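Local coordinates for protein mannose-specific lectin CEA chain 1 (Colocasia esculenta, PDB 5D5G) that binds mannose as a tuber lectin, agglutinates rabbit erythrocytes and is insecticidal towards cotton aphids and other hemipteran insects, at residues D22-M27 / V34-N39. Residues are numbered along the deposited sequence; the frame is centred on the assembly and turned at random.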
loop_
_atom_site.group_PDB
_atom_site.type_symbol
_atom_site.label_atom_id
_atom_site.label_comp_id
_atom_site.label_asym_id
_atom_site.label_seq_id
_atom_site.Cartn_x
_atom_site.Cartn_y
_atom_site.Cartn_z
ATOM N N ASP A 22 -0.871 15.360 7.198
ATOM C CA ASP A 22 -1.690 16.533 6.874
ATOM C C ASP A 22 -2.496 16.480 5.570
ATOM O O ASP A 22 -3.070 17.497 5.148
ATOM C CB ASP A 22 -0.825 17.792 6.862
ATOM C CG ASP A 22 -0.624 18.360 8.246
ATOM O OD1 ASP A 22 -1.245 17.815 9.186
ATOM O OD2 ASP A 22 0.140 19.340 8.398
ATOM N N PHE A 23 -2.550 15.318 4.928
ATOM C CA PHE A 23 -3.219 15.229 3.631
ATOM C C PHE A 23 -4.503 14.427 3.716
ATOM O O PHE A 23 -4.494 13.255 4.127
ATOM C CB PHE A 23 -2.283 14.660 2.570
ATOM C CG PHE A 23 -0.998 15.421 2.440
ATOM C CD1 PHE A 23 -0.950 16.612 1.721
ATOM C CD2 PHE A 23 0.165 14.958 3.054
ATOM C CE1 PHE A 23 0.237 17.322 1.602
ATOM C CE2 PHE A 23 1.353 15.652 2.937
ATOM C CZ PHE A 23 1.396 16.843 2.211
ATOM N N ASP A 24 -5.603 15.072 3.317
ATOM C CA ASP A 24 -6.935 14.498 3.487
ATOM C C ASP A 24 -7.704 14.367 2.174
ATOM O O ASP A 24 -8.174 15.358 1.603
ATOM C CB ASP A 24 -7.753 15.317 4.488
ATOM C CG ASP A 24 -9.140 14.751 4.704
ATOM O OD1 ASP A 24 -9.270 13.639 5.260
ATOM O OD2 ASP A 24 -10.115 15.425 4.327
ATOM N N LEU A 25 -7.833 13.129 1.705
ATOM C CA LEU A 25 -8.523 12.857 0.459
ATOM C C LEU A 25 -9.974 12.656 0.831
ATOM O O LEU A 25 -10.270 11.909 1.761
ATOM C CB LEU A 25 -7.959 11.576 -0.184
ATOM C CG LEU A 25 -8.562 11.137 -1.520
ATOM C CD1 LEU A 25 -7.980 11.940 -2.670
ATOM C CD2 LEU A 25 -8.374 9.643 -1.748
ATOM N N VAL A 26 -10.884 13.339 0.148
ATOM C CA VAL A 26 -12.283 13.149 0.468
ATOM C C VAL A 26 -13.112 12.937 -0.766
ATOM O O VAL A 26 -13.068 13.735 -1.704
ATOM C CB VAL A 26 -12.894 14.363 1.184
ATOM C CG1 VAL A 26 -13.924 13.902 2.215
ATOM C CG2 VAL A 26 -11.818 15.208 1.823
ATOM N N MET A 27 -13.871 11.854 -0.754
ATOM C CA MET A 27 -14.904 11.667 -1.743
ATOM C C MET A 27 -16.080 12.477 -1.217
ATOM O O MET A 27 -16.996 11.955 -0.571
ATOM C CB MET A 27 -15.240 10.180 -1.921
ATOM C CG MET A 27 -16.356 9.872 -2.917
ATOM S SD MET A 27 -15.857 9.929 -4.639
ATOM C CE MET A 27 -15.842 11.689 -4.989
ATOM N N VAL A 34 -11.567 15.290 -3.635
ATOM C CA VAL A 34 -10.551 16.272 -3.318
ATOM C C VAL A 34 -9.542 15.736 -2.296
ATOM O O VAL A 34 -9.903 15.136 -1.272
ATOM C CB VAL A 34 -11.172 17.587 -2.809
ATOM C CG1 VAL A 34 -10.166 18.712 -2.903
ATOM C CG2 VAL A 34 -12.415 17.936 -3.614
ATOM N N LEU A 35 -8.271 15.954 -2.597
ATOM C CA LEU A 35 -7.193 15.564 -1.707
ATOM C C LEU A 35 -6.711 16.842 -1.032
ATOM O O LEU A 35 -6.003 17.633 -1.645
ATOM C CB LEU A 35 -6.081 14.912 -2.538
ATOM C CG LEU A 35 -4.777 14.443 -1.903
ATOM C CD1 LEU A 35 -4.954 13.115 -1.190
ATOM C CD2 LEU A 35 -3.708 14.328 -2.981
ATOM N N TYR A 36 -7.115 17.073 0.215
ATOM C CA TYR A 36 -6.820 18.355 0.836
ATOM C C TYR A 36 -5.371 18.544 1.228
ATOM O O TYR A 36 -4.772 17.676 1.858
ATOM C CB TYR A 36 -7.779 18.650 1.995
ATOM C CG TYR A 36 -9.107 19.114 1.469
ATOM C CD1 TYR A 36 -9.245 20.387 0.935
ATOM C CD2 TYR A 36 -10.206 18.271 1.455
ATOM C CE1 TYR A 36 -10.437 20.813 0.418
ATOM C CE2 TYR A 36 -11.404 18.687 0.938
ATOM C CZ TYR A 36 -11.517 19.965 0.430
ATOM O OH TYR A 36 -12.721 20.408 -0.083
ATOM N N ASN A 37 -4.847 19.710 0.848
ATOM C CA ASN A 37 -3.426 20.061 0.904
ATOM C C ASN A 37 -2.597 19.385 -0.183
ATOM O O ASN A 37 -1.440 19.746 -0.403
ATOM C CB ASN A 37 -2.798 19.834 2.277
ATOM C CG ASN A 37 -3.245 20.857 3.288
ATOM O OD1 ASN A 37 -2.920 22.047 3.180
ATOM N ND2 ASN A 37 -3.994 20.402 4.283
ATOM N N GLY A 38 -3.186 18.385 -0.833
ATOM C CA GLY A 38 -2.727 17.948 -2.140
ATOM C C GLY A 38 -3.355 18.942 -3.101
ATOM O O GLY A 38 -4.546 19.244 -3.012
ATOM N N ASN A 39 -2.564 19.480 -4.009
ATOM C CA ASN A 39 -3.044 20.559 -4.854
ATOM C C ASN A 39 -3.914 20.036 -5.998
ATOM O O ASN A 39 -3.812 20.501 -7.129
ATOM C CB ASN A 39 -1.839 21.332 -5.375
ATOM C CG ASN A 39 -0.575 21.008 -4.593
ATOM O OD1 ASN A 39 -0.439 19.912 -4.046
ATOM N ND2 ASN A 39 0.350 21.960 -4.526
#
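The Y36 ring takes V34 CG1 on one face, 3.8 Å above its plane and displaced toward the rim, while V26 reaches its edge in plane, with V26 CG2 3.5 Å from Y36 CD2. A chi1 of -78°, which sets CG anti to the carbonyl carbon, lays this ring alongside D24, whose carboxylate is tilted only 14° from the ring plane. F23 is met at its edge as well: the backbone of the turn at N37 and G38 runs along its rim, N37 O being 3.6 Å from F23 CE1. The N37 amide stands nearly perpendicular to that ring, and its ND2 makes a weak, bent hydrogen bond to D22 O.

Four backbone hydrogen bonds hold the strands antiparallel, and they are not equivalent. D24 N points to a lone pair of Y36 O, whereas the return hydrogen bond from Y36 N to D24 O, very short at 2.4 Å, is nearly straight at hydrogen but arrives from above the carbonyl plane. V26 and V34 form the second hydrogen-bonded pair, with both donors in the acceptor's carbonyl plane and V26 N also very close to V34 O, 2.5 Å. L25 and L35 are the non-hydrogen-bonded pair between them, their CA atoms 3.7 Å apart; both side chains have CG anti to the backbone N and cross obliquely, L25 CB lying 3.5 Å from L35 CD1.

V34, L35 and Y36 fall in what is inferred to be a carbohydrate-binding motif of this bulb-type lectin domain, and Y36 probably contacts mannose, as in related lectins. Strands 23-27 and 33-36 form a hairpin, and the chain leaves 33-36 through a type II beta turn, L35 to G38, toward strand 40-41. Strand 16-20 flanks 23-27 on its other edge through backbone hydrogen bonding of L25 with L18, and its H17 ND1 hydrogen-bonds to D24 OD1; strand 40-41 borders 33-36, completing the four-stranded antiparallel sheet.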